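Calcium uptake protein 2, mitochondrial (PDB 6LB7) probably senses calcium through its EF-hands and regulates calcium entry into mitochondria. Local coordinates at residues 190-195 with 240-245; 91-96 with 178-183; 210-215 with 222-227. All blocks are in the same frame, centred on the assembly; numbering follows the deposited sequence.

Contact 1. Residues 190-195 with 240-245; sequences MEFLQF and DEFKSF
Phe192 and Phe242 meet through an aromatic contact that brings helix 173-196 against helix 239-249. Their ring centroids lie 5.8 Å apart with the planes at 54°, an oblique pairing. The side chains slide past each other in opposite directions, so the rings do not end head-on: each reaches the other's root. CD2 of Phe192 presses on CB of Phe242 at 3.7 Å, while CD1 of Phe242 lies 3.9 Å from CB of Phe192. CG is anti to the backbone N in both (chi1 -179° and 178°); Phe242 sets out toward the other helix, while Phe192 starts out beside it, the two CA atoms being 7.4 Å apart. Phenylalanine suits both places, being flat and apolar, and Met202 touches both side chains.

Charge lies beside the apolar pair. Glu191 is buried one residue before Phe192, and its carboxylate is met by salt bridges from Arg318 and Arg321, which would offset the cost of burying it. Lys243 pairs with Glu189 of the long helix, adding a second, ionic tie between the same two helices.

Such phenylalanine-rich packing between helices is consistent with the apolar core of the C-terminal EF-hand-like lobe, to which the end of helix 173-196 belongs.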
loop_
_atom_site.group_PDB
_atom_site.type_symbol
_atom_site.label_atom_id
_atom_site.label_comp_id
_atom_site.label_asym_id
_atom_site.label_seq_id
_atom_site.Cartn_x
_atom_site.Cartn_y
_atom_site.Cartn_z
ATOM N N MET B 190 -0.221 -22.973 17.258
ATOM C CA MET B 190 0.450 -24.201 16.850
ATOM C C MET B 190 1.956 -23.995 16.739
ATOM O O MET B 190 2.743 -24.827 17.203
ATOM C CB MET B 190 -0.140 -24.675 15.537
ATOM C CG MET B 190 0.344 -26.007 15.114
ATOM S SD MET B 190 -0.714 -26.589 13.782
ATOM C CE MET B 190 -0.387 -28.336 13.907
ATOM N N GLU B 191 2.379 -22.882 16.130
ATOM C CA GLU B 191 3.806 -22.587 16.061
ATOM C C GLU B 191 4.395 -22.360 17.449
ATOM O O GLU B 191 5.519 -22.781 17.726
ATOM C CB GLU B 191 4.053 -21.373 15.161
ATOM C CG GLU B 191 3.772 -21.689 13.693
ATOM C CD GLU B 191 4.267 -20.620 12.746
ATOM O OE1 GLU B 191 4.239 -19.417 13.110
ATOM O OE2 GLU B 191 4.706 -20.993 11.635
ATOM N N PHE B 192 3.655 -21.711 18.340
ATOM C CA PHE B 192 4.167 -21.526 19.693
ATOM C C PHE B 192 4.560 -22.857 20.322
ATOM O O PHE B 192 5.666 -23.006 20.834
ATOM C CB PHE B 192 3.134 -20.840 20.571
ATOM C CG PHE B 192 3.623 -20.593 21.978
ATOM C CD1 PHE B 192 3.364 -21.508 22.993
ATOM C CD2 PHE B 192 4.361 -19.452 22.272
ATOM C CE1 PHE B 192 3.824 -21.277 24.287
ATOM C CE2 PHE B 192 4.809 -19.211 23.552
ATOM C CZ PHE B 192 4.544 -20.123 24.564
ATOM N N LEU B 193 3.654 -23.840 20.306
ATOM C CA LEU B 193 3.981 -25.116 20.939
ATOM C C LEU B 193 5.015 -25.900 20.147
ATOM O O LEU B 193 5.818 -26.634 20.736
ATOM C CB LEU B 193 2.723 -25.941 21.136
ATOM C CG LEU B 193 1.996 -25.412 22.374
ATOM C CD1 LEU B 193 0.558 -25.911 22.393
ATOM C CD2 LEU B 193 2.764 -25.801 23.653
ATOM N N GLN B 194 5.012 -25.756 18.820
ATOM C CA GLN B 194 6.039 -26.401 18.010
ATOM C C GLN B 194 7.433 -25.932 18.425
ATOM O O GLN B 194 8.341 -26.739 18.648
ATOM C CB GLN B 194 5.766 -26.109 16.521
ATOM C CG GLN B 194 6.692 -26.753 15.543
ATOM C CD GLN B 194 6.706 -28.243 15.633
ATOM O OE1 GLN B 194 5.800 -28.835 15.951
ATOM N NE2 GLN B 194 7.749 -28.840 15.366
ATOM N N PHE B 195 7.627 -24.627 18.590
ATOM C CA PHE B 195 8.967 -24.163 18.902
ATOM C C PHE B 195 9.241 -24.135 20.394
ATOM O O PHE B 195 10.407 -24.226 20.795
ATOM C CB PHE B 195 9.208 -22.785 18.253
ATOM C CG PHE B 195 9.367 -22.876 16.761
ATOM C CD1 PHE B 195 10.614 -23.083 16.193
ATOM C CD2 PHE B 195 8.261 -22.843 15.938
ATOM C CE1 PHE B 195 10.745 -23.231 14.818
ATOM C CE2 PHE B 195 8.393 -22.975 14.562
ATOM C CZ PHE B 195 9.630 -23.159 14.002
ATOM N N ASP B 240 0.801 -15.139 24.977
ATOM C CA ASP B 240 0.257 -13.818 24.671
ATOM C C ASP B 240 1.338 -12.880 24.147
ATOM O O ASP B 240 1.092 -12.107 23.218
ATOM C CB ASP B 240 -0.417 -13.203 25.907
ATOM C CG ASP B 240 -1.812 -13.767 26.150
ATOM O OD1 ASP B 240 -2.396 -14.308 25.191
ATOM O OD2 ASP B 240 -2.319 -13.675 27.294
ATOM N N GLU B 241 2.530 -12.914 24.745
ATOM C CA GLU B 241 3.619 -12.090 24.236
ATOM C C GLU B 241 4.019 -12.531 22.834
ATOM O O GLU B 241 4.342 -11.696 21.980
ATOM C CB GLU B 241 4.816 -12.140 25.196
ATOM C CG GLU B 241 4.510 -11.511 26.559
ATOM C CD GLU B 241 5.583 -11.770 27.626
ATOM O OE1 GLU B 241 6.369 -12.744 27.500
ATOM O OE2 GLU B 241 5.625 -10.999 28.605
ATOM N N PHE B 242 4.007 -13.841 22.576
ATOM C CA PHE B 242 4.311 -14.323 21.239
ATOM C C PHE B 242 3.259 -13.853 20.250
ATOM O O PHE B 242 3.593 -13.387 19.153
ATOM C CB PHE B 242 4.418 -15.851 21.249
ATOM C CG PHE B 242 4.683 -16.450 19.905
ATOM C CD1 PHE B 242 3.706 -17.194 19.270
ATOM C CD2 PHE B 242 5.924 -16.287 19.284
ATOM C CE1 PHE B 242 3.944 -17.769 18.046
ATOM C CE2 PHE B 242 6.176 -16.860 18.044
ATOM C CZ PHE B 242 5.193 -17.600 17.419
ATOM N N LYS B 243 1.977 -13.955 20.624
ATOM C CA LYS B 243 0.904 -13.515 19.733
ATOM C C LYS B 243 1.051 -12.040 19.374
ATOM O O LYS B 243 0.808 -11.651 18.225
ATOM C CB LYS B 243 -0.475 -13.763 20.370
ATOM C CG LYS B 243 -0.892 -15.218 20.424
ATOM C CD LYS B 243 -2.231 -15.408 21.178
ATOM C CE LYS B 243 -2.679 -16.846 21.073
ATOM N NZ LYS B 243 -3.977 -17.132 21.734
ATOM N N SER B 244 1.455 -11.207 20.337
ATOM C CA SER B 244 1.620 -9.778 20.058
ATOM C C SER B 244 2.703 -9.541 19.020
ATOM O O SER B 244 2.544 -8.689 18.142
ATOM C CB SER B 244 1.965 -9.000 21.330
ATOM O OG SER B 244 0.928 -9.169 22.267
ATOM N N PHE B 245 3.823 -10.266 19.120
ATOM C CA PHE B 245 4.848 -10.135 18.094
ATOM C C PHE B 245 4.329 -10.578 16.743
ATOM O O PHE B 245 4.616 -9.933 15.726
ATOM C CB PHE B 245 6.102 -10.933 18.430
ATOM C CG PHE B 245 7.238 -10.643 17.496
ATOM C CD1 PHE B 245 8.070 -9.551 17.726
ATOM C CD2 PHE B 245 7.446 -11.430 16.358
ATOM C CE1 PHE B 245 9.112 -9.263 16.860
ATOM C CE2 PHE B 245 8.485 -11.150 15.472
ATOM C CZ PHE B 245 9.322 -10.050 15.730
#

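Contact 2. Residues 91-96 with 178-183; sequences LTILTK and RFMENL
Ile93 pushes its CG2 methyl into the shallow groove between Met180 and Leu183, two residues that stand one turn apart on helix 173-196. The methyl rests 3.5 Å from SD of Met180 on one flank and 3.8 Å from CD2 of Leu183 on the other. Beta-branching suits the place: with CG2 anti to the backbone N and CG1 beside it (chi1 -64°), one short branch enters the groove while CG1 lies along the sulfur at 3.8 Å. Met180 shapes its wall by bending at chi2 (-47°), and an unbranched, flexible thioether adapts easily to such a bump; CB of Met180 also lies 3.7 Å from the same methyl.

The fit is returned from the other side. Leu183 projects toward helix 84-94 and lodges its isobutyl head between Ile93 and Leu94. Leu94 crosses it at about a right angle, its CD2 lying 3.7 Å from CG of Leu183, so that the branched end of one leucine sits across the other. No hydrogen bond joins the two segments; they are held by complementary apolar shapes.

Other parts of the fold close the sides. Phe101 packs on Met180, Phe33 on Leu183 and Val37 on Leu94, while Gln184 NE2 bonds the carbonyl oxygens of Ile93 and Lys96, tying the turn to the long helix. Lys96 NZ bonds a polar side chain of the other protein chain, placing this turn near the chain interface.

The arrangement is consistent with the apolar core of the N-terminal, calcium-binding lobe, where helix 84-94, which comes just before the entering helix of the calcium-binding EF-hand, packs against helix 173-196.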
loop_
_atom_site.group_PDB
_atom_site.type_symbol
_atom_site.label_atom_id
_atom_site.label_comp_id
_atom_site.label_asym_id
_atom_site.label_seq_id
_atom_site.Cartn_x
_atom_site.Cartn_y
_atom_site.Cartn_z
ATOM N N LEU B 91 -3.651 -18.494 2.582
ATOM C CA LEU B 91 -2.314 -17.946 2.749
ATOM C C LEU B 91 -2.347 -16.425 2.729
ATOM O O LEU B 91 -1.642 -15.781 3.508
ATOM C CB LEU B 91 -1.365 -18.474 1.660
ATOM C CG LEU B 91 -0.800 -19.896 1.694
ATOM C CD1 LEU B 91 0.208 -20.018 0.542
ATOM C CD2 LEU B 91 -0.120 -20.215 3.018
ATOM N N THR B 92 -3.154 -15.822 1.845
ATOM C CA THR B 92 -3.196 -14.357 1.842
ATOM C C THR B 92 -3.732 -13.823 3.162
ATOM O O THR B 92 -3.276 -12.777 3.647
ATOM C CB THR B 92 -4.036 -13.812 0.674
ATOM O OG1 THR B 92 -5.414 -14.153 0.835
ATOM C CG2 THR B 92 -3.555 -14.362 -0.648
ATOM N N ILE B 93 -4.665 -14.549 3.779
ATOM C CA ILE B 93 -5.277 -14.065 5.011
ATOM C C ILE B 93 -4.246 -14.015 6.128
ATOM O O ILE B 93 -4.212 -13.058 6.908
ATOM C CB ILE B 93 -6.488 -14.944 5.386
ATOM C CG1 ILE B 93 -7.587 -14.828 4.325
ATOM C CG2 ILE B 93 -6.993 -14.602 6.800
ATOM C CD1 ILE B 93 -8.034 -13.372 3.985
ATOM N N LEU B 94 -3.361 -15.023 6.198
ATOM C CA LEU B 94 -2.353 -15.090 7.255
ATOM C C LEU B 94 -1.436 -13.874 7.283
ATOM O O LEU B 94 -0.871 -13.564 8.339
ATOM C CB LEU B 94 -1.500 -16.359 7.093
ATOM C CG LEU B 94 -2.179 -17.685 7.419
ATOM C CD1 LEU B 94 -1.207 -18.832 7.164
ATOM C CD2 LEU B 94 -2.627 -17.693 8.865
ATOM N N THR B 95 -1.266 -13.183 6.158
ATOM C CA THR B 95 -0.412 -11.998 6.100
ATOM C C THR B 95 -1.139 -10.704 6.443
ATOM O O THR B 95 -0.482 -9.675 6.613
ATOM C CB THR B 95 0.200 -11.838 4.694
ATOM O OG1 THR B 95 -0.849 -11.599 3.744
ATOM C CG2 THR B 95 0.954 -13.083 4.285
ATOM N N LYS B 96 -2.439 -10.719 6.551
ATOM C CA LYS B 96 -3.142 -9.444 6.645
ATOM C C LYS B 96 -3.154 -8.915 8.076
ATOM O O LYS B 96 -3.408 -9.668 9.013
ATOM C CB LYS B 96 -4.592 -9.586 6.179
ATOM C CG LYS B 96 -4.763 -10.118 4.771
ATOM C CD LYS B 96 -4.379 -9.081 3.759
ATOM C CE LYS B 96 -4.863 -9.470 2.359
ATOM N NZ LYS B 96 -4.314 -8.493 1.376
ATOM N N ARG B 178 -14.385 -13.516 12.254
ATOM C CA ARG B 178 -14.015 -14.397 13.356
ATOM C C ARG B 178 -13.203 -15.596 12.861
ATOM O O ARG B 178 -12.271 -16.048 13.535
ATOM C CB ARG B 178 -15.286 -14.837 14.086
ATOM C CG ARG B 178 -15.069 -15.673 15.260
ATOM C CD ARG B 178 -16.341 -15.880 16.059
ATOM N NE ARG B 178 -16.669 -14.792 16.791
ATOM C CZ ARG B 178 -16.107 -14.468 17.821
ATOM N NH1 ARG B 178 -15.193 -15.153 18.240
ATOM N NH2 ARG B 178 -16.455 -13.461 18.430
ATOM N N PHE B 179 -13.586 -16.141 11.708
ATOM C CA PHE B 179 -12.832 -17.241 11.119
ATOM C C PHE B 179 -11.395 -16.823 10.789
ATOM O O PHE B 179 -10.451 -17.570 11.064
ATOM C CB PHE B 179 -13.541 -17.747 9.865
ATOM C CG PHE B 179 -12.921 -18.992 9.289
ATOM C CD1 PHE B 179 -11.924 -18.903 8.324
ATOM C CD2 PHE B 179 -13.308 -20.238 9.736
ATOM C CE1 PHE B 179 -11.335 -20.040 7.803
ATOM C CE2 PHE B 179 -12.734 -21.380 9.213
ATOM C CZ PHE B 179 -11.739 -21.271 8.246
ATOM N N MET B 180 -11.212 -15.631 10.206
ATOM C CA MET B 180 -9.871 -15.161 9.857
ATOM C C MET B 180 -9.041 -14.840 11.099
ATOM O O MET B 180 -7.850 -15.155 11.149
ATOM C CB MET B 180 -9.963 -13.928 8.955
ATOM C CG MET B 180 -10.771 -14.165 7.685
ATOM S SD MET B 180 -10.323 -15.703 6.831
ATOM C CE MET B 180 -11.882 -16.133 6.058
ATOM N N GLU B 181 -9.637 -14.176 12.097
ATOM C CA GLU B 181 -8.945 -14.000 13.374
ATOM C C GLU B 181 -8.533 -15.349 13.954
ATOM O O GLU B 181 -7.428 -15.500 14.475
ATOM C CB GLU B 181 -9.840 -13.266 14.381
ATOM C CG GLU B 181 -10.176 -11.794 14.057
ATOM C CD GLU B 181 -11.340 -11.257 14.913
ATOM O OE1 GLU B 181 -11.587 -10.025 14.907
ATOM O OE2 GLU B 181 -12.025 -12.075 15.570
ATOM N N ASN B 182 -9.430 -16.334 13.896
ATOM C CA ASN B 182 -9.146 -17.630 14.493
ATOM C C ASN B 182 -8.112 -18.409 13.685
ATOM O O ASN B 182 -7.363 -19.211 14.255
ATOM C CB ASN B 182 -10.439 -18.429 14.630
ATOM C CG ASN B 182 -11.272 -18.003 15.865
ATOM O OD1 ASN B 182 -10.732 -17.480 16.834
ATOM N ND2 ASN B 182 -12.584 -18.230 15.812
ATOM N N LEU B 183 -8.089 -18.226 12.364
ATOM C CA LEU B 183 -7.032 -18.829 11.548
ATOM C C LEU B 183 -5.661 -18.310 11.966
ATOM O O LEU B 183 -4.740 -19.100 12.230
ATOM C CB LEU B 183 -7.292 -18.545 10.065
ATOM C CG LEU B 183 -6.151 -18.874 9.105
ATOM C CD1 LEU B 183 -5.962 -20.391 9.039
ATOM C CD2 LEU B 183 -6.424 -18.280 7.728
#

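Contact 3. Residues 210-215 with 222-227; sequences WLLFFT and IYWKNV
A water molecule bridges Leu212 and Trp224 and is gripped by three groups: it donates to Leu212 O at 3.0 Å and to Thr215 O at 2.6 Å, and accepts from Trp224 NE1 at 3.0 Å. It lies at the edge of the indole, in the ring plane, where the N-H points. The two carbonyls belong to the ends of a type I beta turn, so the water fastens that turn to helix 220-230.

Leu212 is the apolar centre of the contact. Its CD1 methyl sits over one face of the Trp224 indole, 3.9 Å from the centroid of the five-membered ring and 20° off the normal, a CH-pi contact. The two side chains approach from opposite directions, and CB of Leu212 also touches CZ2 of the indole at 3.8 Å. With CG beside its backbone N (chi1 -66°), Leu212 spreads its methyls to separate neighbours: CD1 also meets CG2 of Val227 at 4.0 Å, while CD2 meets CD2 of Tyr223 at 3.9 Å. A forked leucine can serve all three where a straight chain could not. Thr215 brings its CG2 methyl to the edge of the Tyr223 ring, while its OG1 bonds Asn317 OD1.

A leucine in place of Trp224 would probably leave the bridging water without its N-H donor and deprive the Leu212 methyl of its flat aromatic cover.

Around the contact, Tyr223 meets Phe298 and Val227 packs on Ile297, both on helix 288-298, and Thr215 packs on Val314 of helix 308-320. The contact joins the turn after helix 204-211 to helix 220-230, across a short link between successive helix-loop-helix units, an arrangement consistent with an EF-hand-like lobe.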
loop_
_atom_site.group_PDB
_atom_site.type_symbol
_atom_site.label_atom_id
_atom_site.label_comp_id
_atom_site.label_asym_id
_atom_site.label_seq_id
_atom_site.Cartn_x
_atom_site.Cartn_y
_atom_site.Cartn_z
ATOM N N TRP B 210 12.159 -19.929 16.125
ATOM C CA TRP B 210 10.994 -19.597 15.307
ATOM C C TRP B 210 11.312 -18.452 14.346
ATOM O O TRP B 210 11.024 -18.521 13.145
ATOM C CB TRP B 210 9.812 -19.225 16.214
ATOM C CG TRP B 210 8.658 -18.653 15.446
ATOM C CD1 TRP B 210 7.659 -19.357 14.802
ATOM C CD2 TRP B 210 8.357 -17.263 15.253
ATOM N NE1 TRP B 210 6.776 -18.486 14.223
ATOM C CE2 TRP B 210 7.180 -17.197 14.487
ATOM C CE3 TRP B 210 8.978 -16.070 15.645
ATOM C CZ2 TRP B 210 6.610 -15.979 14.090
ATOM C CZ3 TRP B 210 8.408 -14.852 15.248
ATOM C CH2 TRP B 210 7.234 -14.821 14.479
ATOM N N LEU B 211 11.926 -17.384 14.860
ATOM C CA LEU B 211 12.096 -16.173 14.056
ATOM C C LEU B 211 13.001 -16.425 12.855
ATOM O O LEU B 211 12.776 -15.869 11.777
ATOM C CB LEU B 211 12.657 -15.048 14.933
ATOM C CG LEU B 211 12.892 -13.656 14.343
ATOM C CD1 LEU B 211 11.602 -13.036 13.945
ATOM C CD2 LEU B 211 13.597 -12.760 15.361
ATOM N N LEU B 212 14.020 -17.263 13.024
ATOM C CA LEU B 212 15.034 -17.537 12.019
ATOM C C LEU B 212 14.729 -18.788 11.207
ATOM O O LEU B 212 15.552 -19.202 10.393
ATOM C CB LEU B 212 16.412 -17.686 12.699
ATOM C CG LEU B 212 16.963 -16.420 13.361
ATOM C CD1 LEU B 212 18.174 -16.737 14.228
ATOM C CD2 LEU B 212 17.324 -15.425 12.274
ATOM N N PHE B 213 13.566 -19.397 11.410
ATOM C CA PHE B 213 13.295 -20.702 10.818
ATOM C C PHE B 213 13.320 -20.670 9.291
ATOM O O PHE B 213 13.718 -21.658 8.666
ATOM C CB PHE B 213 11.955 -21.210 11.316
ATOM C CG PHE B 213 11.705 -22.658 11.010
ATOM C CD1 PHE B 213 12.443 -23.643 11.628
ATOM C CD2 PHE B 213 10.726 -23.026 10.110
ATOM C CE1 PHE B 213 12.212 -24.974 11.351
ATOM C CE2 PHE B 213 10.489 -24.368 9.829
ATOM C CZ PHE B 213 11.222 -25.335 10.449
ATOM N N PHE B 214 12.900 -19.566 8.672
ATOM C CA PHE B 214 12.894 -19.452 7.217
ATOM C C PHE B 214 14.056 -18.615 6.686
ATOM O O PHE B 214 14.004 -18.138 5.543
ATOM C CB PHE B 214 11.556 -18.881 6.742
ATOM C CG PHE B 214 10.400 -19.815 6.966
ATOM C CD1 PHE B 214 10.269 -20.972 6.209
ATOM C CD2 PHE B 214 9.465 -19.558 7.955
ATOM C CE1 PHE B 214 9.207 -21.846 6.423
ATOM C CE2 PHE B 214 8.405 -20.420 8.179
ATOM C CZ PHE B 214 8.275 -21.575 7.415
ATOM N N THR B 215 15.101 -18.433 7.487
ATOM C CA THR B 215 16.225 -17.565 7.152
ATOM C C THR B 215 17.434 -18.423 6.804
ATOM O O THR B 215 17.996 -19.089 7.676
ATOM C CB THR B 215 16.553 -16.636 8.315
ATOM O OG1 THR B 215 15.472 -15.715 8.499
ATOM C CG2 THR B 215 17.844 -15.872 8.024
ATOM N N ILE B 222 25.994 -15.081 11.797
ATOM C CA ILE B 222 26.114 -14.029 12.798
ATOM C C ILE B 222 24.890 -14.002 13.704
ATOM O O ILE B 222 25.009 -13.812 14.922
ATOM C CB ILE B 222 26.324 -12.674 12.101
ATOM C CG1 ILE B 222 27.642 -12.677 11.312
ATOM C CG2 ILE B 222 26.286 -11.546 13.125
ATOM C CD1 ILE B 222 27.877 -11.402 10.508
ATOM N N TYR B 223 23.690 -14.150 13.120
ATOM C CA TYR B 223 22.470 -14.228 13.920
ATOM C C TYR B 223 22.560 -15.355 14.928
ATOM O O TYR B 223 22.273 -15.166 16.115
ATOM C CB TYR B 223 21.248 -14.451 13.015
ATOM C CG TYR B 223 21.144 -13.468 11.881
ATOM C CD1 TYR B 223 21.636 -12.167 12.007
ATOM C CD2 TYR B 223 20.564 -13.840 10.675
ATOM C CE1 TYR B 223 21.553 -11.268 10.958
ATOM C CE2 TYR B 223 20.460 -12.948 9.633
ATOM C CZ TYR B 223 20.961 -11.670 9.771
ATOM O OH TYR B 223 20.858 -10.801 8.709
ATOM N N TRP B 224 22.944 -16.549 14.459
ATOM C CA TRP B 224 22.943 -17.724 15.315
ATOM C C TRP B 224 24.049 -17.679 16.355
ATOM O O TRP B 224 23.883 -18.215 17.457
ATOM C CB TRP B 224 23.049 -18.992 14.469
ATOM C CG TRP B 224 21.717 -19.382 13.910
ATOM C CD1 TRP B 224 21.303 -19.275 12.613
ATOM C CD2 TRP B 224 20.607 -19.908 14.647
ATOM N NE1 TRP B 224 20.001 -19.717 12.497
ATOM C CE2 TRP B 224 19.558 -20.116 13.733
ATOM C CE3 TRP B 224 20.404 -20.230 15.995
ATOM C CZ2 TRP B 224 18.322 -20.637 14.122
ATOM C CZ3 TRP B 224 19.178 -20.748 16.378
ATOM C CH2 TRP B 224 18.158 -20.946 15.447
ATOM N N LYS B 225 25.187 -17.069 16.029
ATOM C CA LYS B 225 26.199 -16.875 17.061
ATOM C C LYS B 225 25.645 -16.018 18.195
ATOM O O LYS B 225 25.855 -16.324 19.372
ATOM C CB LYS B 225 27.461 -16.258 16.455
ATOM C CG LYS B 225 28.617 -16.116 17.426
ATOM C CD LYS B 225 29.879 -15.628 16.735
ATOM C CE LYS B 225 30.983 -15.316 17.759
ATOM N NZ LYS B 225 31.217 -16.428 18.737
ATOM N N ASN B 226 24.892 -14.966 17.855
ATOM C CA ASN B 226 24.291 -14.117 18.881
ATOM C C ASN B 226 23.255 -14.876 19.692
ATOM O O ASN B 226 23.135 -14.657 20.903
ATOM C CB ASN B 226 23.655 -12.881 18.244
ATOM C CG ASN B 226 24.687 -11.891 17.750
ATOM O OD1 ASN B 226 25.819 -11.903 18.203
ATOM N ND2 ASN B 226 24.297 -11.024 16.829
ATOM N N VAL B 227 22.476 -15.745 19.043
ATOM C CA VAL B 227 21.499 -16.545 19.776
ATOM C C VAL B 227 22.200 -17.394 20.826
ATOM O O VAL B 227 21.810 -17.414 21.999
ATOM C CB VAL B 227 20.674 -17.425 18.818
ATOM C CG1 VAL B 227 19.805 -18.394 19.623
ATOM C CG2 VAL B 227 19.805 -16.581 17.884
HETATM O O HOH W 1 18.353 -20.123 10.066
#

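Helix 173-196 connects contacts 1 and 2, whose centres lie 15 Å apart: contact 2 uses its earlier part, in the lobe holding the calcium site, and contact 1 its far end. Contact 3 falls in sequence between the segments of contact 1, its centre 16 Å away, and they touch mainly through Trp210, with Phe195 also packing on Phe213. Glu191 OE1 lies 2.9 Å from Trp210 NE1, a probable hydrogen bond, and the Phe242 ring meets the indole edge-to-face. Contacts 2 and 3, 26 Å apart between centres, do not touch. Calcium is held by Asp109, Asp111, Asn113, Met115 and Glu120, in the loop after helix 99-108, whose Phe101 packs against contact 2, and the start of helix 118-129.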